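Local coordinates for protein polyguluronate lyase (PDB 1UAI) that probably cleaves the poly(alpha-L-guluronate) blocks of alginate as a secreted bacterial lyase with a jelly-roll beta-sandwich fold, at residues M97-A102 / V114-H119; T143-V148 / L177-S182; N104-V109 / Y152-V157; D5-Q10 / F45-K50. All coordinates share one frame; numbering follows the deposited sequence.

Interaction 1: M97-A102 / V114-H119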
loop_
_atom_site.group_PDB
_atom_site.type_symbol
_atom_site.label_atom_id
_atom_site.label_comp_id
_atom_site.label_asym_id
_atom_site.label_seq_id
_atom_site.Cartn_x
_atom_site.Cartn_y
_atom_site.Cartn_z
ATOM N N MET A 97 -5.625 -6.466 9.273
ATOM C CA MET A 97 -4.316 -6.281 8.669
ATOM C C MET A 97 -3.532 -5.397 9.618
ATOM O O MET A 97 -3.969 -4.297 9.972
ATOM C CB MET A 97 -4.328 -5.612 7.289
ATOM C CG MET A 97 -2.881 -5.330 6.827
ATOM S SD MET A 97 -2.594 -4.914 5.098
ATOM C CE MET A 97 -3.408 -3.321 5.009
ATOM N N VAL A 98 -2.395 -5.911 10.067
ATOM C CA VAL A 98 -1.496 -5.164 10.930
ATOM C C VAL A 98 -0.241 -4.969 10.100
ATOM O O VAL A 98 0.278 -5.921 9.512
ATOM C CB VAL A 98 -1.114 -5.945 12.203
ATOM C CG1 VAL A 98 -0.091 -5.149 13.010
ATOM C CG2 VAL A 98 -2.349 -6.221 13.036
ATOM N N PHE A 99 0.242 -3.738 10.039
ATOM C CA PHE A 99 1.441 -3.466 9.269
ATOM C C PHE A 99 2.291 -2.412 9.950
ATOM O O PHE A 99 1.794 -1.609 10.740
ATOM C CB PHE A 99 1.065 -3.002 7.853
ATOM C CG PHE A 99 0.336 -1.684 7.812
ATOM C CD1 PHE A 99 1.036 -0.484 7.706
ATOM C CD2 PHE A 99 -1.054 -1.641 7.901
ATOM C CE1 PHE A 99 0.363 0.735 7.690
ATOM C CE2 PHE A 99 -1.734 -0.428 7.887
ATOM C CZ PHE A 99 -1.026 0.762 7.781
ATOM N N ARG A 100 3.587 -2.453 9.672
ATOM C CA ARG A 100 4.512 -1.465 10.201
ATOM C C ARG A 100 5.228 -0.927 8.984
ATOM O O ARG A 100 5.816 -1.689 8.217
ATOM C CB ARG A 100 5.514 -2.090 11.169
ATOM C CG ARG A 100 4.896 -2.464 12.497
ATOM C CD ARG A 100 5.916 -3.027 13.461
ATOM N NE ARG A 100 5.260 -3.592 14.633
ATOM C CZ ARG A 100 5.888 -4.263 15.592
ATOM N NH1 ARG A 100 7.198 -4.452 15.518
ATOM N NH2 ARG A 100 5.204 -4.751 16.616
ATOM N N GLU A 101 5.160 0.383 8.787
ATOM C CA GLU A 101 5.802 0.976 7.631
ATOM C C GLU A 101 6.246 2.391 7.920
ATOM O O GLU A 101 5.923 2.969 8.962
ATOM C CB GLU A 101 4.841 0.995 6.433
ATOM C CG GLU A 101 3.643 1.928 6.605
ATOM C CD GLU A 101 2.708 1.929 5.401
ATOM O OE1 GLU A 101 2.713 0.935 4.640
ATOM O OE2 GLU A 101 1.954 2.911 5.218
ATOM N N ALA A 102 7.009 2.935 6.985
ATOM C CA ALA A 102 7.474 4.303 7.072
ATOM C C ALA A 102 7.423 4.883 5.668
ATOM O O ALA A 102 7.716 4.188 4.691
ATOM C CB ALA A 102 8.904 4.357 7.603
ATOM N N VAL A 114 0.106 7.032 -0.763
ATOM C CA VAL A 114 -0.739 6.092 -0.024
ATOM C C VAL A 114 0.083 4.847 0.339
ATOM O O VAL A 114 0.735 4.252 -0.524
ATOM C CB VAL A 114 -1.977 5.712 -0.873
ATOM C CG1 VAL A 114 -2.725 4.552 -0.243
ATOM C CG2 VAL A 114 -2.891 6.923 -1.001
ATOM N N GLY A 115 0.044 4.455 1.614
ATOM C CA GLY A 115 0.836 3.321 2.070
ATOM C C GLY A 115 0.136 2.035 2.473
ATOM O O GLY A 115 0.794 1.018 2.692
ATOM N N ALA A 116 -1.184 2.074 2.596
ATOM C CA ALA A 116 -1.947 0.885 2.945
ATOM C C ALA A 116 -3.407 1.168 2.676
ATOM O O ALA A 116 -3.851 2.313 2.779
ATOM C CB ALA A 116 -1.744 0.527 4.412
ATOM N N GLN A 117 -4.162 0.137 2.326
ATOM C CA GLN A 117 -5.571 0.356 2.077
ATOM C C GLN A 117 -6.471 -0.857 2.152
ATOM O O GLN A 117 -6.020 -2.002 2.257
ATOM C CB GLN A 117 -5.783 1.039 0.709
ATOM C CG GLN A 117 -4.793 0.675 -0.406
ATOM C CD GLN A 117 -5.214 1.195 -1.789
ATOM O OE1 GLN A 117 -4.413 1.219 -2.727
ATOM N NE2 GLN A 117 -6.473 1.597 -1.918
ATOM N N ILE A 118 -7.764 -0.554 2.176
ATOM C CA ILE A 118 -8.817 -1.548 2.087
ATOM C C ILE A 118 -9.451 -1.067 0.791
ATOM O O ILE A 118 -9.750 0.123 0.638
ATOM C CB ILE A 118 -9.876 -1.475 3.207
ATOM C CG1 ILE A 118 -9.283 -1.973 4.525
ATOM C CG2 ILE A 118 -11.092 -2.331 2.817
ATOM C CD1 ILE A 118 -10.246 -1.900 5.688
ATOM N N HIS A 119 -9.618 -1.985 -0.148
ATOM C CA HIS A 119 -10.188 -1.669 -1.449
ATOM C C HIS A 119 -11.268 -2.715 -1.696
ATOM O O HIS A 119 -11.207 -3.806 -1.130
ATOM C CB HIS A 119 -9.077 -1.791 -2.502
ATOM C CG HIS A 119 -9.373 -1.108 -3.800
ATOM N ND1 HIS A 119 -10.320 -1.567 -4.692
ATOM C CD2 HIS A 119 -8.825 -0.007 -4.367
ATOM C CE1 HIS A 119 -10.340 -0.779 -5.752
ATOM N NE2 HIS A 119 -9.443 0.175 -5.581
#

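Interaction 2: T143-V148 / L177-S182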
loop_
_atom_site.group_PDB
_atom_site.type_symbol
_atom_site.label_atom_id
_atom_site.label_comp_id
_atom_site.label_asym_id
_atom_site.label_seq_id
_atom_site.Cartn_x
_atom_site.Cartn_y
_atom_site.Cartn_z
ATOM N N THR A 143 -10.261 12.503 1.066
ATOM C CA THR A 143 -8.843 12.320 1.361
ATOM C C THR A 143 -8.420 12.850 2.730
ATOM O O THR A 143 -7.328 12.532 3.202
ATOM C CB THR A 143 -7.960 13.017 0.304
ATOM O OG1 THR A 143 -8.254 14.420 0.293
ATOM C CG2 THR A 143 -8.212 12.436 -1.081
ATOM N N HIS A 144 -9.275 13.656 3.359
ATOM C CA HIS A 144 -8.963 14.240 4.663
ATOM C C HIS A 144 -9.949 13.832 5.759
ATOM O O HIS A 144 -10.139 14.558 6.733
ATOM C CB HIS A 144 -8.943 15.769 4.554
ATOM C CG HIS A 144 -7.858 16.305 3.672
ATOM N ND1 HIS A 144 -7.817 17.622 3.268
ATOM C CD2 HIS A 144 -6.769 15.711 3.127
ATOM C CE1 HIS A 144 -6.751 17.817 2.512
ATOM N NE2 HIS A 144 -6.099 16.673 2.409
ATOM N N HIS A 145 -10.568 12.667 5.603
ATOM C CA HIS A 145 -11.542 12.177 6.573
ATOM C C HIS A 145 -11.089 12.337 8.025
ATOM O O HIS A 145 -11.822 12.875 8.857
ATOM C CB HIS A 145 -11.858 10.710 6.278
ATOM C CG HIS A 145 -12.695 10.049 7.326
ATOM N ND1 HIS A 145 -14.023 10.359 7.531
ATOM C CD2 HIS A 145 -12.382 9.105 8.245
ATOM C CE1 HIS A 145 -14.491 9.633 8.530
ATOM N NE2 HIS A 145 -13.516 8.865 8.981
ATOM N N LYS A 146 -9.883 11.868 8.328
ATOM C CA LYS A 146 -9.345 11.971 9.678
ATOM C C LYS A 146 -7.850 12.239 9.660
ATOM O O LYS A 146 -7.076 11.453 9.119
ATOM C CB LYS A 146 -9.620 10.683 10.466
ATOM C CG LYS A 146 -8.852 10.562 11.785
ATOM C CD LYS A 146 -9.232 11.635 12.795
ATOM C CE LYS A 146 -8.436 11.455 14.081
ATOM N NZ LYS A 146 -8.785 12.470 15.111
ATOM N N LEU A 147 -7.451 13.365 10.239
ATOM C CA LEU A 147 -6.039 13.699 10.330
ATOM C C LEU A 147 -5.473 12.919 11.512
ATOM O O LEU A 147 -5.936 13.075 12.641
ATOM C CB LEU A 147 -5.847 15.197 10.582
ATOM C CG LEU A 147 -4.401 15.630 10.848
ATOM C CD1 LEU A 147 -3.588 15.528 9.567
ATOM C CD2 LEU A 147 -4.378 17.056 11.384
ATOM N N VAL A 148 -4.494 12.063 11.252
ATOM C CA VAL A 148 -3.865 11.296 12.319
ATOM C C VAL A 148 -2.865 12.213 13.022
ATOM O O VAL A 148 -2.843 12.306 14.249
ATOM C CB VAL A 148 -3.131 10.062 11.754
ATOM C CG1 VAL A 148 -2.384 9.343 12.866
ATOM C CG2 VAL A 148 -4.137 9.125 11.093
ATOM N N LEU A 177 -7.156 4.074 18.354
ATOM C CA LEU A 177 -8.250 4.116 17.391
ATOM C C LEU A 177 -8.354 5.526 16.818
ATOM O O LEU A 177 -8.484 6.501 17.561
ATOM C CB LEU A 177 -9.567 3.728 18.072
ATOM C CG LEU A 177 -10.823 3.707 17.196
ATOM C CD1 LEU A 177 -10.652 2.713 16.058
ATOM C CD2 LEU A 177 -12.026 3.336 18.046
ATOM N N GLN A 178 -8.298 5.626 15.494
ATOM C CA GLN A 178 -8.359 6.915 14.813
ATOM C C GLN A 178 -9.747 7.234 14.287
ATOM O O GLN A 178 -10.189 8.384 14.322
ATOM C CB GLN A 178 -7.373 6.936 13.646
ATOM C CG GLN A 178 -5.929 6.740 14.057
ATOM C CD GLN A 178 -5.460 7.811 15.017
ATOM O OE1 GLN A 178 -5.563 9.003 14.727
ATOM N NE2 GLN A 178 -4.940 7.396 16.167
ATOM N N THR A 179 -10.428 6.213 13.782
ATOM C CA THR A 179 -11.762 6.396 13.239
ATOM C C THR A 179 -12.452 5.058 13.041
ATOM O O THR A 179 -11.799 4.016 12.943
ATOM C CB THR A 179 -11.710 7.125 11.873
ATOM O OG1 THR A 179 -13.043 7.407 11.429
ATOM C CG2 THR A 179 -11.011 6.263 10.824
ATOM N N THR A 180 -13.779 5.101 13.014
ATOM C CA THR A 180 -14.598 3.922 12.781
ATOM C C THR A 180 -15.469 4.302 11.593
ATOM O O THR A 180 -16.209 5.286 11.647
ATOM C CB THR A 180 -15.482 3.583 13.994
ATOM O OG1 THR A 180 -14.647 3.301 15.122
ATOM C CG2 THR A 180 -16.344 2.364 13.699
ATOM N N ILE A 181 -15.357 3.531 10.517
ATOM C CA ILE A 181 -16.093 3.795 9.290
ATOM C C ILE A 181 -17.134 2.725 8.994
ATOM O O ILE A 181 -16.834 1.533 9.022
ATOM C CB ILE A 181 -15.109 3.888 8.099
ATOM C CG1 ILE A 181 -14.149 5.061 8.322
ATOM C CG2 ILE A 181 -15.870 4.045 6.790
ATOM C CD1 ILE A 181 -13.000 5.117 7.337
ATOM N N SER A 182 -18.360 3.156 8.719
ATOM C CA SER A 182 -19.433 2.227 8.389
ATOM C C SER A 182 -19.178 1.717 6.975
ATOM O O SER A 182 -18.964 2.502 6.051
ATOM C CB SER A 182 -20.791 2.928 8.460
ATOM O OG SER A 182 -21.082 3.340 9.784
#

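Interaction 3: N104-V109 / Y152-V157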
loop_
_atom_site.group_PDB
_atom_site.type_symbol
_atom_site.label_atom_id
_atom_site.label_comp_id
_atom_site.label_asym_id
_atom_site.label_seq_id
_atom_site.Cartn_x
_atom_site.Cartn_y
_atom_site.Cartn_z
ATOM N N ASN A 104 9.131 7.156 3.142
ATOM C CA ASN A 104 10.511 7.628 3.009
ATOM C C ASN A 104 10.737 8.796 2.066
ATOM O O ASN A 104 11.685 9.561 2.239
ATOM C CB ASN A 104 11.426 6.510 2.491
ATOM C CG ASN A 104 11.283 5.211 3.245
ATOM O OD1 ASN A 104 11.051 4.163 2.635
ATOM N ND2 ASN A 104 11.446 5.256 4.563
ATOM N N HIS A 105 9.884 8.926 1.061
ATOM C CA HIS A 105 10.094 9.948 0.050
ATOM C C HIS A 105 8.763 10.334 -0.565
ATOM O O HIS A 105 7.870 9.497 -0.700
ATOM C CB HIS A 105 11.026 9.350 -1.012
ATOM C CG HIS A 105 11.861 10.350 -1.749
ATOM N ND1 HIS A 105 11.411 11.018 -2.867
ATOM C CD2 HIS A 105 13.138 10.755 -1.556
ATOM C CE1 HIS A 105 12.377 11.789 -3.333
ATOM N NE2 HIS A 105 13.436 11.647 -2.557
ATOM N N LEU A 106 8.641 11.599 -0.947
ATOM C CA LEU A 106 7.415 12.103 -1.543
ATOM C C LEU A 106 7.689 12.780 -2.873
ATOM O O LEU A 106 8.758 13.353 -3.080
ATOM C CB LEU A 106 6.752 13.112 -0.604
ATOM C CG LEU A 106 6.236 12.559 0.725
ATOM C CD1 LEU A 106 5.851 13.702 1.647
ATOM C CD2 LEU A 106 5.046 11.646 0.466
ATOM N N PRO A 107 6.726 12.716 -3.799
ATOM C CA PRO A 107 6.928 13.359 -5.097
ATOM C C PRO A 107 6.909 14.878 -4.945
ATOM O O PRO A 107 6.401 15.411 -3.953
ATOM C CB PRO A 107 5.758 12.835 -5.929
ATOM C CG PRO A 107 4.691 12.586 -4.904
ATOM C CD PRO A 107 5.452 11.977 -3.759
ATOM N N GLU A 108 7.477 15.566 -5.927
ATOM C CA GLU A 108 7.522 17.021 -5.928
ATOM C C GLU A 108 6.147 17.603 -6.245
ATOM O O GLU A 108 5.298 16.927 -6.824
ATOM C CB GLU A 108 8.515 17.512 -6.987
ATOM C CG GLU A 108 9.964 17.128 -6.744
ATOM C CD GLU A 108 10.554 17.836 -5.542
ATOM O OE1 GLU A 108 10.399 19.072 -5.450
ATOM O OE2 GLU A 108 11.178 17.163 -4.695
ATOM N N VAL A 109 5.946 18.858 -5.846
ATOM C CA VAL A 109 4.720 19.612 -6.107
ATOM C C VAL A 109 3.446 19.127 -5.417
ATOM O O VAL A 109 2.748 19.913 -4.777
ATOM C CB VAL A 109 4.452 19.694 -7.630
ATOM C CG1 VAL A 109 3.324 20.667 -7.904
ATOM C CG2 VAL A 109 5.717 20.121 -8.362
ATOM N N TYR A 152 3.926 14.159 10.917
ATOM C CA TYR A 152 4.534 12.892 10.523
ATOM C C TYR A 152 5.893 13.210 9.916
ATOM O O TYR A 152 5.994 13.990 8.966
ATOM C CB TYR A 152 3.705 12.136 9.481
ATOM C CG TYR A 152 4.415 10.871 9.056
ATOM C CD1 TYR A 152 4.426 9.746 9.884
ATOM C CD2 TYR A 152 5.197 10.844 7.900
ATOM C CE1 TYR A 152 5.205 8.633 9.577
ATOM C CE2 TYR A 152 5.983 9.737 7.587
ATOM C CZ TYR A 152 5.986 8.640 8.431
ATOM O OH TYR A 152 6.802 7.570 8.142
ATOM N N LYS A 153 6.931 12.588 10.456
ATOM C CA LYS A 153 8.289 12.816 9.990
ATOM C C LYS A 153 8.757 11.665 9.112
ATOM O O LYS A 153 8.677 10.502 9.506
ATOM C CB LYS A 153 9.204 12.997 11.201
ATOM C CG LYS A 153 8.720 14.129 12.100
ATOM C CD LYS A 153 9.429 14.178 13.438
ATOM C CE LYS A 153 8.871 15.315 14.285
ATOM N NZ LYS A 153 9.484 15.377 15.637
ATOM N N LEU A 154 9.229 11.991 7.914
ATOM C CA LEU A 154 9.694 10.969 6.990
ATOM C C LEU A 154 10.655 9.997 7.659
ATOM O O LEU A 154 11.495 10.382 8.478
ATOM C CB LEU A 154 10.364 11.606 5.769
ATOM C CG LEU A 154 9.451 12.363 4.799
ATOM C CD1 LEU A 154 10.283 12.911 3.650
ATOM C CD2 LEU A 154 8.364 11.437 4.272
ATOM N N ASN A 155 10.491 8.727 7.300
ATOM C CA ASN A 155 11.297 7.621 7.798
ATOM C C ASN A 155 10.929 7.134 9.190
ATOM O O ASN A 155 11.609 6.279 9.754
ATOM C CB ASN A 155 12.785 7.972 7.723
ATOM C CG ASN A 155 13.212 8.324 6.316
ATOM O OD1 ASN A 155 12.842 7.642 5.358
ATOM N ND2 ASN A 155 13.987 9.391 6.179
ATOM N N THR A 156 9.846 7.667 9.747
ATOM C CA THR A 156 9.407 7.228 11.063
ATOM C C THR A 156 8.494 6.023 10.884
ATOM O O THR A 156 7.496 6.082 10.164
ATOM C CB THR A 156 8.625 8.322 11.810
ATOM O OG1 THR A 156 9.426 9.505 11.905
ATOM C CG2 THR A 156 8.280 7.852 13.217
ATOM N N VAL A 157 8.846 4.923 11.536
ATOM C CA VAL A 157 8.049 3.713 11.445
ATOM C C VAL A 157 6.865 3.797 12.395
ATOM O O VAL A 157 7.010 4.196 13.552
ATOM C CB VAL A 157 8.883 2.462 11.805
ATOM C CG1 VAL A 157 8.012 1.212 11.744
ATOM C CG2 VAL A 157 10.061 2.334 10.853
#

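Interaction 4: D5-Q10 / F45-K50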
loop_
_atom_site.group_PDB
_atom_site.type_symbol
_atom_site.label_atom_id
_atom_site.label_comp_id
_atom_site.label_asym_id
_atom_site.label_seq_id
_atom_site.Cartn_x
_atom_site.Cartn_y
_atom_site.Cartn_z
ATOM N N ASP A 5 18.208 -10.818 0.055
ATOM C CA ASP A 5 18.116 -10.866 -1.401
ATOM C C ASP A 5 16.745 -10.607 -2.018
ATOM O O ASP A 5 16.650 -9.965 -3.064
ATOM C CB ASP A 5 18.649 -12.206 -1.918
ATOM C CG ASP A 5 20.092 -12.455 -1.519
ATOM O OD1 ASP A 5 20.882 -11.488 -1.499
ATOM O OD2 ASP A 5 20.437 -13.620 -1.240
ATOM N N TYR A 6 15.686 -11.096 -1.380
ATOM C CA TYR A 6 14.340 -10.926 -1.920
ATOM C C TYR A 6 13.342 -10.428 -0.892
ATOM O O TYR A 6 13.408 -10.798 0.277
ATOM C CB TYR A 6 13.816 -12.260 -2.461
ATOM C CG TYR A 6 14.716 -12.917 -3.475
ATOM C CD1 TYR A 6 14.914 -12.346 -4.728
ATOM C CD2 TYR A 6 15.374 -14.109 -3.181
ATOM C CE1 TYR A 6 15.745 -12.944 -5.667
ATOM C CE2 TYR A 6 16.209 -14.719 -4.112
ATOM C CZ TYR A 6 16.388 -14.128 -5.353
ATOM O OH TYR A 6 17.203 -14.727 -6.286
ATOM N N PRO A 7 12.397 -9.572 -1.316
ATOM C CA PRO A 7 11.395 -9.069 -0.373
ATOM C C PRO A 7 10.691 -10.225 0.347
ATOM O O PRO A 7 10.315 -10.101 1.512
ATOM C CB PRO A 7 10.452 -8.290 -1.279
ATOM C CG PRO A 7 11.407 -7.659 -2.241
ATOM C CD PRO A 7 12.354 -8.807 -2.578
ATOM N N ALA A 8 10.534 -11.350 -0.347
ATOM C CA ALA A 8 9.871 -12.524 0.219
ATOM C C ALA A 8 10.624 -13.140 1.399
ATOM O O ALA A 8 10.105 -14.031 2.069
ATOM C CB ALA A 8 9.655 -13.574 -0.868
ATOM N N GLN A 9 11.847 -12.679 1.641
ATOM C CA GLN A 9 12.637 -13.182 2.764
ATOM C C GLN A 9 12.448 -12.280 3.984
ATOM O O GLN A 9 12.811 -12.651 5.098
ATOM C CB GLN A 9 14.124 -13.237 2.401
ATOM C CG GLN A 9 14.449 -14.160 1.239
ATOM C CD GLN A 9 15.916 -14.131 0.860
ATOM O OE1 GLN A 9 16.519 -13.066 0.752
ATOM N NE2 GLN A 9 16.496 -15.308 0.641
ATOM N N GLN A 10 11.878 -11.098 3.765
ATOM C CA GLN A 10 11.637 -10.123 4.831
ATOM C C GLN A 10 10.208 -10.177 5.369
ATOM O O GLN A 10 9.968 -9.923 6.553
ATOM C CB GLN A 10 11.914 -8.711 4.315
ATOM C CG GLN A 10 13.379 -8.392 4.077
ATOM C CD GLN A 10 14.162 -8.283 5.368
ATOM O OE1 GLN A 10 13.677 -7.728 6.353
ATOM N NE2 GLN A 10 15.387 -8.799 5.366
ATOM N N PHE A 45 10.972 -2.516 -6.084
ATOM C CA PHE A 45 10.524 -3.566 -5.177
ATOM C C PHE A 45 11.750 -4.398 -4.826
ATOM O O PHE A 45 12.147 -5.285 -5.579
ATOM C CB PHE A 45 9.475 -4.423 -5.890
ATOM C CG PHE A 45 8.957 -5.568 -5.070
ATOM C CD1 PHE A 45 8.196 -5.339 -3.928
ATOM C CD2 PHE A 45 9.216 -6.881 -5.451
ATOM C CE1 PHE A 45 7.698 -6.404 -3.177
ATOM C CE2 PHE A 45 8.724 -7.952 -4.707
ATOM C CZ PHE A 45 7.963 -7.711 -3.568
ATOM N N GLN A 46 12.337 -4.114 -3.670
ATOM C CA GLN A 46 13.553 -4.794 -3.251
ATOM C C GLN A 46 13.692 -4.757 -1.740
ATOM O O GLN A 46 12.974 -4.032 -1.057
ATOM C CB GLN A 46 14.762 -4.066 -3.844
ATOM C CG GLN A 46 14.878 -2.629 -3.325
ATOM C CD GLN A 46 16.195 -1.966 -3.672
ATOM O OE1 GLN A 46 16.391 -1.487 -4.789
ATOM N NE2 GLN A 46 17.111 -1.938 -2.711
ATOM N N VAL A 47 14.618 -5.551 -1.217
ATOM C CA VAL A 47 14.895 -5.512 0.212
ATOM C C VAL A 47 15.654 -4.191 0.354
ATOM O O VAL A 47 16.434 -3.830 -0.531
ATOM C CB VAL A 47 15.822 -6.667 0.654
ATOM C CG1 VAL A 47 16.221 -6.488 2.115
ATOM C CG2 VAL A 47 15.119 -7.998 0.460
ATOM N N ASN A 48 15.425 -3.452 1.434
ATOM C CA ASN A 48 16.147 -2.199 1.589
ATOM C C ASN A 48 17.626 -2.465 1.868
ATOM O O ASN A 48 18.012 -3.582 2.214
ATOM C CB ASN A 48 15.521 -1.327 2.690
ATOM C CG ASN A 48 15.450 -2.020 4.036
ATOM O OD1 ASN A 48 15.969 -3.118 4.220
ATOM N ND2 ASN A 48 14.802 -1.367 4.995
ATOM N N ALA A 49 18.453 -1.439 1.690
ATOM C CA ALA A 49 19.892 -1.565 1.898
ATOM C C ALA A 49 20.257 -2.094 3.284
ATOM O O ALA A 49 21.213 -2.856 3.428
ATOM C CB ALA A 49 20.573 -0.219 1.658
ATOM N N LYS A 50 19.495 -1.698 4.298
ATOM C CA LYS A 50 19.770 -2.138 5.662
ATOM C C LYS A 50 19.297 -3.555 5.976
ATOM O O LYS A 50 19.510 -4.051 7.083
ATOM C CB LYS A 50 19.167 -1.151 6.666
ATOM C CG LYS A 50 19.879 0.194 6.701
ATOM C CD LYS A 50 19.301 1.102 7.775
ATOM C CE LYS A 50 20.056 2.421 7.856
ATOM N NZ LYS A 50 19.947 3.202 6.593
HETATM O O HOH W 1 16.012 -7.235 -3.102
#

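Interaction 1: M97-A102 / V114-H119
The buried interface between the two layers of the beta-sandwich is where Phe99 receives Ala116. Ala116 CB sits over one face of the Phe99 ring, 3.8 Å from the ring centroid and 26° off the normal, a CH-pi contact displaced toward the rim; the nearest ring atom is Phe99 CZ, 3.5 Å from Ala116 CB. The Phe99 ring also meets Phe128 edge-to-face. In the jelly roll, strand 95-105 belongs to one sheet and strand 112-119 to the facing one. The evidence is that between segments 97-102 and 114-119 the axes stay 8.6 Å apart, nearly twice the spacing of paired strands, with the chain directions at 157°, and that no clear hydrogen bond runs across. Met97 turns its chain at the sulphur (chi3 67°), which places CE 4.2 Å from Ala116 CB and 4.0 Å from Gln117 O. At the other end Glu101, extended beyond CG, lays its carboxylate against the backbone of Gly115: Glu101 OE1 lies 2.7 Å from Gly115 O, while Glu101 OE2 lies 3.4 Å from Gly115 CA.

Interaction 2: T143-V148 / L177-S182
His145 NE2 and Thr179 OG1 form a hydrogen bond of 2.9 Å, with an angle of 154° and no decision as to which atom donates. It joins the rims of the jelly roll: strand 144-149 ends the larger sheet, strand 176-182 is the outermost of the seven-stranded sheet, and their segments 146-148 and 177-182 run antiparallel at 158° with axes 7.7 Å apart. That spacing is too wide for main-chain pairing, and every close contact involves at least one side chain. The two groups reach tip to tip. The hydroxyl arrives in the plane of the imidazole, at its edge; His145 CG stands anti to its backbone N (chi1 172°), which sends the ring out toward Thr179. Ile181 CG1 adds an apolar neighbour obliquely to the same ring, 3.9 Å from His145 NE2.

Gln178 and Thr179 both face Val171 in a classic beta bulge, and the CB atoms of both residues point toward segment 143-148. Gln178 adjoins two residues. Lys146 crosses it at about a right angle, its aliphatic chain passing the main-chain carbonyl, with Lys146 CE 3.5 Å from Gln178 O. The Gln178 side chain crosses that of Val148 at a similar angle, while its amide nitrogen is hydrogen-bonded to Val176 O. Val148 packs on Tyr173 and Ile137 as well, one residue from each sheet. At the Val148 end of the contact Val148 CG1 lies 3.7 Å from Gln178 OE1.

Interaction 3: N104-V109 / Y152-V157
Asn104 CB lies 3.4 Å from Asn155 OD1, and from there the Asn104 side chain runs past that same oxygen. The setting is a classic beta bulge, in which Asn104 and His105 both face Gln213, meeting a type II beta turn from Lys153 to Thr156. Further out, Asn104 CG is 3.6 Å from Asn155 OD1, and at the tip Asn104 ND2 donates to Asn155 OD1 at 2.9 Å. The N-H...O angle is 150°, and the donor lies in the carbonyl plane of Asn155. The amide planes differ by only 29°, although the side chains as a whole cross at about a right angle. The other branch of the tip, Asn104 OD1, is taken by Ser215 and Gln213, leaving the amide of Asn104 gripped on both its polar atoms and its rotation fixed.

Asn155 holds the third position of the turn with positive phi (78°), as type II geometry requires there. The turn is braced from within: Lys153 O accepts both Thr156 N at 3.1 Å and Thr156 OG1 at 2.7 Å. Next to the polar pair, Leu154 lays its methyls on the backbone of the bulge, Leu154 CD1 being 3.9 Å from Asn104 O. Leu154 also packs on Leu130, as does Leu106, and the two leucines meet loosely, Leu106 CD1 4.3 Å from Leu154 CD2.

Interaction 4: D5-Q10 / F45-K50
Pro7 is pressed against Phe45 on the tight side of this contact: Pro7 CG stands over one face of the ring, 3.8 Å from its centroid and 16° off the normal in a CH-pi contact, and Pro7 CB comes to 3.4 Å of Phe45 CZ. The elements joined are the N-terminal loop, which makes a single helix-like turn at residues 7-10, and strand 45-47, the edge of the seven-stranded sheet in this jelly roll. The disulfide Cys4-Cys51 closes the same pairing just beyond both segments.

Val47 extends the tight zone. Its CG2, anti to the carbonyl carbon, is directed at the peptide between Tyr6 and Pro7, with Val47 CG2 3.3 Å from Tyr6 O. On its other branch Val47 CG1 meets Gln10 CG at 3.9 Å, the side chains crossing at about a right angle.

Toward the exposed Asp5 the packing gives way to a water, since no direct hydrogen bond spans the segments. Gln46 pairs through its backbone with Gln55, whereas Val47 N donates to the water at 2.9 Å; the water in turn donates to Asp5 O at 2.8 Å. The loop is also secured from within. Gln9 OE1 accepts two backbone N-H groups, Asp5 N nearly along the C=O axis at 2.9 Å and Tyr6 N at 3.0 Å, the latter from above the carbonyl plane.

From the N terminus, interaction 4 comes first and is complete before the others begin: it closes the loop from 5-10 to 45-50, fastening the leading segment to the edge of the seven-stranded sheet. Interaction 1 opens at 97-102, and before it closes at 114-119 interaction 3 has opened on the same strand at 104-109, so the two cross. Interaction 3 closes at 152-157, after interaction 2 has opened at 143-148, giving a second crossing; interaction 2 closes last, at 177-182. Interactions 1 and 3 touch, Ala102 CB lying 3.4 Å from Thr156 O. Interaction 1 joins the sheets in the core, interaction 2 at a rim; interactions 2 and 4 have centres about 31 Å apart.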